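Local structure of LD10117p (Drosophila melanogaster, 5HJQ) at residues W136-Q141 with V181-Y186; T146-K151 with R174-R179. The protein acts as a GTPase-activating protein for Rab35 in synaptic vesicle protein recycling, and its TBC domain, the part present here, binds phosphoinositides. All blocks are in the same frame, centred on the assembly; numbering follows the deposited sequence.

Contact 1. Residues W136-Q141 with V181-Y186; sequences WEMVHQ and VNVLGY
Y186, V183 and M138 carry most of this helix-helix contact in the all-helical TBC domain. Helix 134-143 and helix 171-187 cross almost perpendicularly here. The short segments lie at 89°, with their axes 9.7 Å apart at closest approach. M138 and V183 face each other where the backbones come nearest. The CB of M138 rests on CG1 of V183 at 3.6 Å. The other branch of V183, CG2, touches CG2 of V139, so the two methyls of one valine serve two neighbouring residues of the crossing helix. Y214 of helix 210-221 also packs on V183.

Nearer the surface, Y186 reaches across to helix 134-143. With CG anti to the backbone N (chi1 172°), its ring extends that way and brings its OH to Q141. The M138 chain bends at chi2 and chi3, and its sulfur approaches the tyrosine ring obliquely, 4.0 Å from CE2 of Y186. This is a Met-aromatic contact. The two chains themselves cross at about a right angle. Q141 meets the end of the same ring at its edge. The amide and ring planes are nearly perpendicular. NE2 of Q141 also donates to OE2 of E137, one turn back, which helps fix the amide rotation. The phenol OH of Y186 donates to OE1 of Q141 at 2.7 Å, in the carbonyl plane.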
ATOM      1  N   TRP A 136      15.655   0.772  19.639  1.00 63.54           N
ATOM      2  CA  TRP A 136      15.378   1.074  21.038  1.00 63.37           C
ATOM      3  C   TRP A 136      16.205   2.244  21.552  1.00 62.57           C
ATOM      4  O   TRP A 136      15.788   2.951  22.469  1.00 65.73           O
ATOM      5  CB  TRP A 136      15.606  -0.173  21.888  1.00 60.84           C
ATOM      6  CG  TRP A 136      14.690  -1.268  21.470  1.00 58.96           C
ATOM      7  CD1 TRP A 136      15.025  -2.422  20.825  1.00 59.62           C
ATOM      8  CD2 TRP A 136      13.267  -1.288  21.619  1.00 58.27           C
ATOM      9  NE1 TRP A 136      13.898  -3.171  20.583  1.00 59.24           N
ATOM     10  CE2 TRP A 136      12.807  -2.496  21.061  1.00 54.72           C
ATOM     11  CE3 TRP A 136      12.339  -0.405  22.181  1.00 59.82           C
ATOM     12  CZ2 TRP A 136      11.458  -2.843  21.050  1.00 52.86           C
ATOM     13  CZ3 TRP A 136      11.003  -0.752  22.170  1.00 59.33           C
ATOM     14  CH2 TRP A 136      10.574  -1.961  21.611  1.00 60.72           C
ATOM     15  N   GLU A 137      17.371   2.457  20.952  1.00 62.88           N
ATOM     16  CA  GLU A 137      18.137   3.666  21.220  1.00 65.00           C
ATOM     17  C   GLU A 137      17.311   4.888  20.832  1.00 63.94           C
ATOM     18  O   GLU A 137      17.178   5.835  21.608  1.00 64.66           O
ATOM     19  CB  GLU A 137      19.458   3.655  20.456  1.00 59.69           C
ATOM     20  CG  GLU A 137      20.338   4.854  20.754  1.00 59.99           C
ATOM     21  CD  GLU A 137      20.699   4.953  22.224  1.00 68.67           C
ATOM     22  OE1 GLU A 137      21.069   3.915  22.820  1.00 67.95           O
ATOM     23  OE2 GLU A 137      20.600   6.066  22.786  1.00 66.13           O
ATOM     24  N   MET A 138      16.756   4.850  19.624  1.00 61.24           N
ATOM     25  CA  MET A 138      15.884   5.913  19.133  1.00 64.79           C
ATOM     26  C   MET A 138      14.662   6.080  20.030  1.00 63.04           C
ATOM     27  O   MET A 138      14.285   7.199  20.377  1.00 58.36           O
ATOM     28  CB  MET A 138      15.439   5.622  17.700  1.00 61.94           C
ATOM     29  CG  MET A 138      16.569   5.496  16.688  1.00 66.30           C
ATOM     30  SD  MET A 138      17.387   7.065  16.344  1.00 73.45           S
ATOM     31  CE  MET A 138      18.834   6.920  17.390  1.00 70.51           C
ATOM     32  N   VAL A 139      14.048   4.956  20.394  1.00 65.21           N
ATOM     33  CA  VAL A 139      12.899   4.951  21.296  1.00 64.43           C
ATOM     34  C   VAL A 139      13.217   5.682  22.591  1.00 64.10           C
ATOM     35  O   VAL A 139      12.406   6.459  23.097  1.00 61.89           O
ATOM     36  CB  VAL A 139      12.450   3.511  21.626  1.00 65.11           C
ATOM     37  CG1 VAL A 139      11.369   3.513  22.703  1.00 62.74           C
ATOM     38  CG2 VAL A 139      11.958   2.811  20.371  1.00 61.16           C
ATOM     39  N   HIS A 140      14.412   5.435  23.115  1.00 66.48           N
ATOM     40  CA  HIS A 140      14.837   6.050  24.362  1.00 69.26           C
ATOM     41  C   HIS A 140      15.016   7.554  24.195  1.00 65.96           C
ATOM     42  O   HIS A 140      14.466   8.339  24.963  1.00 64.84           O
ATOM     43  CB  HIS A 140      16.137   5.416  24.858  1.00 68.06           C
ATOM     44  CG  HIS A 140      16.180   5.210  26.340  1.00 74.74           C
ATOM     45  ND1 HIS A 140      15.554   4.151  26.963  1.00 76.03           N
ATOM     46  CD2 HIS A 140      16.772   5.928  27.325  1.00 77.12           C
ATOM     47  CE1 HIS A 140      15.760   4.223  28.264  1.00 76.80           C
ATOM     48  NE2 HIS A 140      16.497   5.291  28.511  1.00 78.59           N
ATOM     49  N   GLN A 141      15.786   7.946  23.183  1.00 64.49           N
ATOM     50  CA  GLN A 141      16.087   9.356  22.941  1.00 58.93           C
ATOM     51  C   GLN A 141      14.826  10.207  22.789  1.00 62.31           C
ATOM     52  O   GLN A 141      14.794  11.363  23.216  1.00 62.84           O
ATOM     53  CB  GLN A 141      16.967   9.505  21.698  1.00 57.70           C
ATOM     54  CG  GLN A 141      18.328   8.832  21.813  1.00 59.30           C
ATOM     55  CD  GLN A 141      19.248   9.178  20.658  1.00 62.48           C
ATOM     56  OE1 GLN A 141      18.914  10.002  19.807  1.00 57.77           O
ATOM     57  NE2 GLN A 141      20.416   8.545  20.622  1.00 60.18           N
ATOM     58  N   VAL A 181       6.140   5.457  14.105  1.00 51.52           N
ATOM     59  CA  VAL A 181       6.106   6.620  13.221  1.00 59.56           C
ATOM     60  C   VAL A 181       6.749   7.835  13.890  1.00 57.60           C
ATOM     61  O   VAL A 181       7.311   8.697  13.215  1.00 60.71           O
ATOM     62  CB  VAL A 181       4.663   6.969  12.778  1.00 55.07           C
ATOM     63  CG1 VAL A 181       4.057   5.817  11.995  1.00 49.65           C
ATOM     64  CG2 VAL A 181       3.793   7.315  13.975  1.00 61.64           C
ATOM     65  N   ASN A 182       6.679   7.893  15.218  1.00 63.72           N
ATOM     66  CA  ASN A 182       7.359   8.941  15.969  1.00 62.50           C
ATOM     67  C   ASN A 182       8.865   8.806  15.828  1.00 60.65           C
ATOM     68  O   ASN A 182       9.569   9.791  15.605  1.00 64.25           O
ATOM     69  CB  ASN A 182       6.967   8.898  17.446  1.00 64.09           C
ATOM     70  CG  ASN A 182       5.797   9.813  17.765  1.00 63.46           C
ATOM     71  OD1 ASN A 182       5.981  10.915  18.284  1.00 66.29           O
ATOM     72  ND2 ASN A 182       4.589   9.360  17.457  1.00 60.21           N
ATOM     73  N   VAL A 183       9.348   7.574  15.960  1.00 55.25           N
ATOM     74  CA  VAL A 183      10.764   7.274  15.801  1.00 55.00           C
ATOM     75  C   VAL A 183      11.231   7.589  14.383  1.00 55.89           C
ATOM     76  O   VAL A 183      12.276   8.214  14.190  1.00 59.16           O
ATOM     77  CB  VAL A 183      11.065   5.795  16.125  1.00 59.41           C
ATOM     78  CG1 VAL A 183      12.478   5.433  15.701  1.00 53.68           C
ATOM     79  CG2 VAL A 183      10.858   5.519  17.612  1.00 55.60           C
ATOM     80  N   LEU A 184      10.451   7.155  13.397  1.00 56.42           N
ATOM     81  CA  LEU A 184      10.766   7.416  11.997  1.00 57.03           C
ATOM     82  C   LEU A 184      10.856   8.911  11.726  1.00 53.49           C
ATOM     83  O   LEU A 184      11.819   9.376  11.118  1.00 55.37           O
ATOM     84  CB  LEU A 184       9.726   6.770  11.082  1.00 54.64           C
ATOM     85  CG  LEU A 184       9.962   5.273  10.868  1.00 57.05           C
ATOM     86  CD1 LEU A 184       8.855   4.646  10.043  1.00 52.44           C
ATOM     87  CD2 LEU A 184      11.316   5.043  10.212  1.00 55.76           C
ATOM     88  N   GLY A 185       9.864   9.658  12.202  1.00 56.16           N
ATOM     89  CA  GLY A 185       9.861  11.105  12.068  1.00 58.69           C
ATOM     90  C   GLY A 185      11.069  11.742  12.731  1.00 60.65           C
ATOM     91  O   GLY A 185      11.565  12.776  12.283  1.00 57.52           O
ATOM     92  N   TYR A 186      11.550  11.109  13.795  1.00 59.13           N
ATOM     93  CA  TYR A 186      12.705  11.604  14.537  1.00 57.19           C
ATOM     94  C   TYR A 186      14.023  11.325  13.819  1.00 59.08           C
ATOM     95  O   TYR A 186      14.929  12.159  13.825  1.00 59.93           O
ATOM     96  CB  TYR A 186      12.733  10.981  15.934  1.00 59.65           C
ATOM     97  CG  TYR A 186      13.985  11.282  16.731  1.00 60.02           C
ATOM     98  CD1 TYR A 186      14.282  12.579  17.136  1.00 53.87           C
ATOM     99  CD2 TYR A 186      14.857  10.262  17.097  1.00 61.65           C
ATOM    100  CE1 TYR A 186      15.423  12.851  17.877  1.00 64.57           C
ATOM    101  CE2 TYR A 186      15.998  10.523  17.840  1.00 53.68           C
ATOM    102  CZ  TYR A 186      16.275  11.818  18.226  1.00 57.84           C
ATOM    103  OH  TYR A 186      17.410  12.088  18.960  1.00 59.81           O
TER

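Contact 2. Residues T146-K151 with R174-R179; sequences TELSEK and RAVADR
NH1 of R179 donates to the backbone O of T146 at 2.8 Å. The bond is weak, because the N-H...O angle is only 126°. The carbonyl oxygen lies at the edge of the guanidinium, near its plane. The stronger polar partner of R179 is on another helix: NE forms a salt bridge with OE2 of E210, at the start of helix 210-221. The salt bridge with E210, with the weak bond to T146 beside it, would restrain the buried guanidinium and probably favour its positive charge.

L148 covers one face of that flat group. Its CD1 sits over the centre, 3.6 Å from CZ of R179. The CB of L148 is near the NH1 end of the guanidinium, 3.9 Å from NH1 of R179. CG anti to the backbone N carries the R179 chain out towards the loop, and the bend at chi3 (68°) turns the guanidinium so that one face meets CD1 of L148.

The second methyl of L148 serves the helix itself. CD2 is 4.0 Å from CB of A175, and a looser approach brings it to CG2 of V176. One leucine thus covers the guanidinium of R179 with one methyl and packs on A175 and V176, one turn earlier, with the other. Farther along the loop, OG of S149 donates to the backbone O of K151 at 2.9 Å, a local bond within 146-151.

Residues 146-151 belong to the loop that leaves helix 134-143. The arrangement is a surface loop passing across a helix of the all-helical TBC domain, with one leucine packed on the helix and on its arginine, and a weak arginine-to-carbonyl bond beside it.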
ATOM      1  N   THR A 146      11.838   2.851  27.646  1.00 75.26           N
ATOM      2  CA  THR A 146      11.470   1.723  26.802  1.00 70.39           C
ATOM      3  C   THR A 146       9.972   1.457  26.937  1.00 66.52           C
ATOM      4  O   THR A 146       9.313   1.004  26.000  1.00 63.27           O
ATOM      5  CB  THR A 146      12.279   0.461  27.185  1.00 73.72           C
ATOM      6  OG1 THR A 146      13.660   0.658  26.854  1.00 79.13           O
ATOM      7  CG2 THR A 146      11.765  -0.766  26.454  1.00 73.08           C
ATOM      8  N   GLU A 147       9.442   1.779  28.113  1.00 70.77           N
ATOM      9  CA  GLU A 147       8.061   1.477  28.469  1.00 70.73           C
ATOM     10  C   GLU A 147       7.039   2.164  27.563  1.00 71.71           C
ATOM     11  O   GLU A 147       7.121   3.368  27.312  1.00 70.24           O
ATOM     12  CB  GLU A 147       7.814   1.872  29.927  1.00 72.79           C
ATOM     13  CG  GLU A 147       6.393   1.643  30.422  1.00 78.07           C
ATOM     14  CD  GLU A 147       6.193   2.131  31.845  1.00 81.43           C
ATOM     15  OE1 GLU A 147       7.177   2.140  32.613  1.00 88.39           O
ATOM     16  OE2 GLU A 147       5.053   2.501  32.197  1.00 85.61           O
ATOM     17  N   LEU A 148       6.077   1.382  27.078  1.00 72.09           N
ATOM     18  CA  LEU A 148       5.005   1.904  26.239  1.00 71.13           C
ATOM     19  C   LEU A 148       4.011   2.719  27.059  1.00 74.35           C
ATOM     20  O   LEU A 148       3.514   2.261  28.086  1.00 79.87           O
ATOM     21  CB  LEU A 148       4.272   0.765  25.525  1.00 69.61           C
ATOM     22  CG  LEU A 148       3.226   1.170  24.481  1.00 70.81           C
ATOM     23  CD1 LEU A 148       3.896   1.705  23.224  1.00 56.43           C
ATOM     24  CD2 LEU A 148       2.303   0.002  24.147  1.00 70.64           C
ATOM     25  N   SER A 149       3.720   3.926  26.595  1.00 79.97           N
ATOM     26  CA  SER A 149       2.740   4.780  27.252  1.00 82.39           C
ATOM     27  C   SER A 149       1.321   4.252  27.055  1.00 83.38           C
ATOM     28  O   SER A 149       1.051   3.511  26.110  1.00 82.10           O
ATOM     29  CB  SER A 149       2.848   6.209  26.720  1.00 81.36           C
ATOM     30  OG  SER A 149       1.662   6.936  26.970  1.00 84.94           O
ATOM     31  N   GLU A 150       0.419   4.625  27.959  1.00 86.45           N
ATOM     32  CA  GLU A 150      -1.003   4.380  27.751  1.00 86.88           C
ATOM     33  C   GLU A 150      -1.644   5.676  27.265  1.00 86.51           C
ATOM     34  O   GLU A 150      -2.666   5.658  26.568  1.00 90.42           O
ATOM     35  CB  GLU A 150      -1.676   3.865  29.026  1.00 83.36           C
ATOM     36  N   LYS A 151      -1.022   6.796  27.625  1.00 86.14           N
ATOM     37  CA  LYS A 151      -1.426   8.096  27.108  1.00 82.13           C
ATOM     38  C   LYS A 151      -1.349   8.069  25.591  1.00 78.59           C
ATOM     39  O   LYS A 151      -0.351   7.611  25.033  1.00 79.52           O
ATOM     40  CB  LYS A 151      -0.535   9.216  27.660  1.00 81.75           C
ATOM     41  CG  LYS A 151      -0.332   9.184  29.172  1.00 90.90           C
ATOM     42  CD  LYS A 151       1.140   8.997  29.535  1.00 93.71           C
ATOM     43  CE  LYS A 151       1.980  10.208  29.135  1.00 98.52           C
ATOM     44  NZ  LYS A 151       3.311  10.202  29.810  1.00 92.82           N
ATOM     45  N   ARG A 174      -2.038  -0.248  18.103  1.00 65.72           N
ATOM     46  CA  ARG A 174      -2.053   1.124  17.604  1.00 63.47           C
ATOM     47  C   ARG A 174      -0.994   1.983  18.289  1.00 66.24           C
ATOM     48  O   ARG A 174      -0.327   2.798  17.643  1.00 65.43           O
ATOM     49  CB  ARG A 174      -3.434   1.755  17.800  1.00 69.88           C
ATOM     50  CG  ARG A 174      -4.565   1.018  17.103  1.00 72.89           C
ATOM     51  CD  ARG A 174      -5.906   1.687  17.364  1.00 69.42           C
ATOM     52  NE  ARG A 174      -6.951   0.706  17.641  1.00 78.21           N
ATOM     53  CZ  ARG A 174      -7.471   0.486  18.845  1.00 82.96           C
ATOM     54  NH1 ARG A 174      -7.054   1.191  19.887  1.00 83.91           N
ATOM     55  NH2 ARG A 174      -8.414  -0.433  19.006  1.00 79.54           N
ATOM     56  N   ALA A 175      -0.854   1.804  19.600  1.00 64.84           N
ATOM     57  CA  ALA A 175       0.104   2.573  20.386  1.00 62.22           C
ATOM     58  C   ALA A 175       1.531   2.289  19.937  1.00 61.15           C
ATOM     59  O   ALA A 175       2.393   3.167  19.970  1.00 62.45           O
ATOM     60  CB  ALA A 175      -0.057   2.266  21.863  1.00 70.37           C
ATOM     61  N   VAL A 176       1.771   1.052  19.517  1.00 57.63           N
ATOM     62  CA  VAL A 176       3.074   0.652  19.005  1.00 59.26           C
ATOM     63  C   VAL A 176       3.338   1.331  17.661  1.00 56.15           C
ATOM     64  O   VAL A 176       4.433   1.844  17.411  1.00 54.24           O
ATOM     65  CB  VAL A 176       3.168  -0.878  18.850  1.00 53.90           C
ATOM     66  CG1 VAL A 176       4.333  -1.255  17.958  1.00 47.52           C
ATOM     67  CG2 VAL A 176       3.281  -1.545  20.213  1.00 59.04           C
ATOM     68  N   ALA A 177       2.324   1.326  16.801  1.00 57.71           N
ATOM     69  CA  ALA A 177       2.391   2.017  15.518  1.00 60.94           C
ATOM     70  C   ALA A 177       2.734   3.486  15.722  1.00 54.39           C
ATOM     71  O   ALA A 177       3.613   4.028  15.050  1.00 56.06           O
ATOM     72  CB  ALA A 177       1.077   1.877  14.769  1.00 57.01           C
ATOM     73  N   ASP A 178       2.044   4.116  16.668  1.00 59.63           N
ATOM     74  CA  ASP A 178       2.289   5.513  17.006  1.00 63.12           C
ATOM     75  C   ASP A 178       3.733   5.742  17.428  1.00 62.09           C
ATOM     76  O   ASP A 178       4.319   6.779  17.118  1.00 64.96           O
ATOM     77  CB  ASP A 178       1.345   5.973  18.120  1.00 63.24           C
ATOM     78  CG  ASP A 178      -0.114   5.894  17.720  1.00 65.43           C
ATOM     79  OD1 ASP A 178      -0.406   6.007  16.511  1.00 61.46           O
ATOM     80  OD2 ASP A 178      -0.970   5.722  18.616  1.00 67.18           O
ATOM     81  N   ARG A 179       4.306   4.771  18.133  1.00 56.39           N
ATOM     82  CA  ARG A 179       5.691   4.881  18.571  1.00 56.68           C
ATOM     83  C   ARG A 179       6.653   4.762  17.395  1.00 53.08           C
ATOM     84  O   ARG A 179       7.648   5.482  17.325  1.00 56.76           O
ATOM     85  CB  ARG A 179       6.017   3.822  19.628  1.00 58.88           C
ATOM     86  CG  ARG A 179       7.467   3.849  20.083  1.00 50.70           C
ATOM     87  CD  ARG A 179       7.635   3.264  21.478  1.00 66.15           C
ATOM     88  NE  ARG A 179       7.373   1.829  21.523  1.00 60.42           N
ATOM     89  CZ  ARG A 179       7.406   1.103  22.634  1.00 62.41           C
ATOM     90  NH1 ARG A 179       7.686   1.680  23.794  1.00 61.70           N
ATOM     91  NH2 ARG A 179       7.157  -0.199  22.590  1.00 61.74           N
TER

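Contacts 1 and 2 share helix 171-187 and lie about 11 Å apart, centre to centre. Contact 2 uses the earlier part of that helix, and contact 1 the part near its end. In sequence, both segments of contact 2 fall between those of contact 1. R179 joins the two directly. Its CD is 3.9 Å from CG1 of V139, and its NH2 is 3.9 Å from CZ3 of W136. The loop meets 174-179 and helix 134-143 meets 181-186, and both also touch R179. Both contacts lie away from the inositol trisphosphate pocket, which includes K98, R102, K300 and R304.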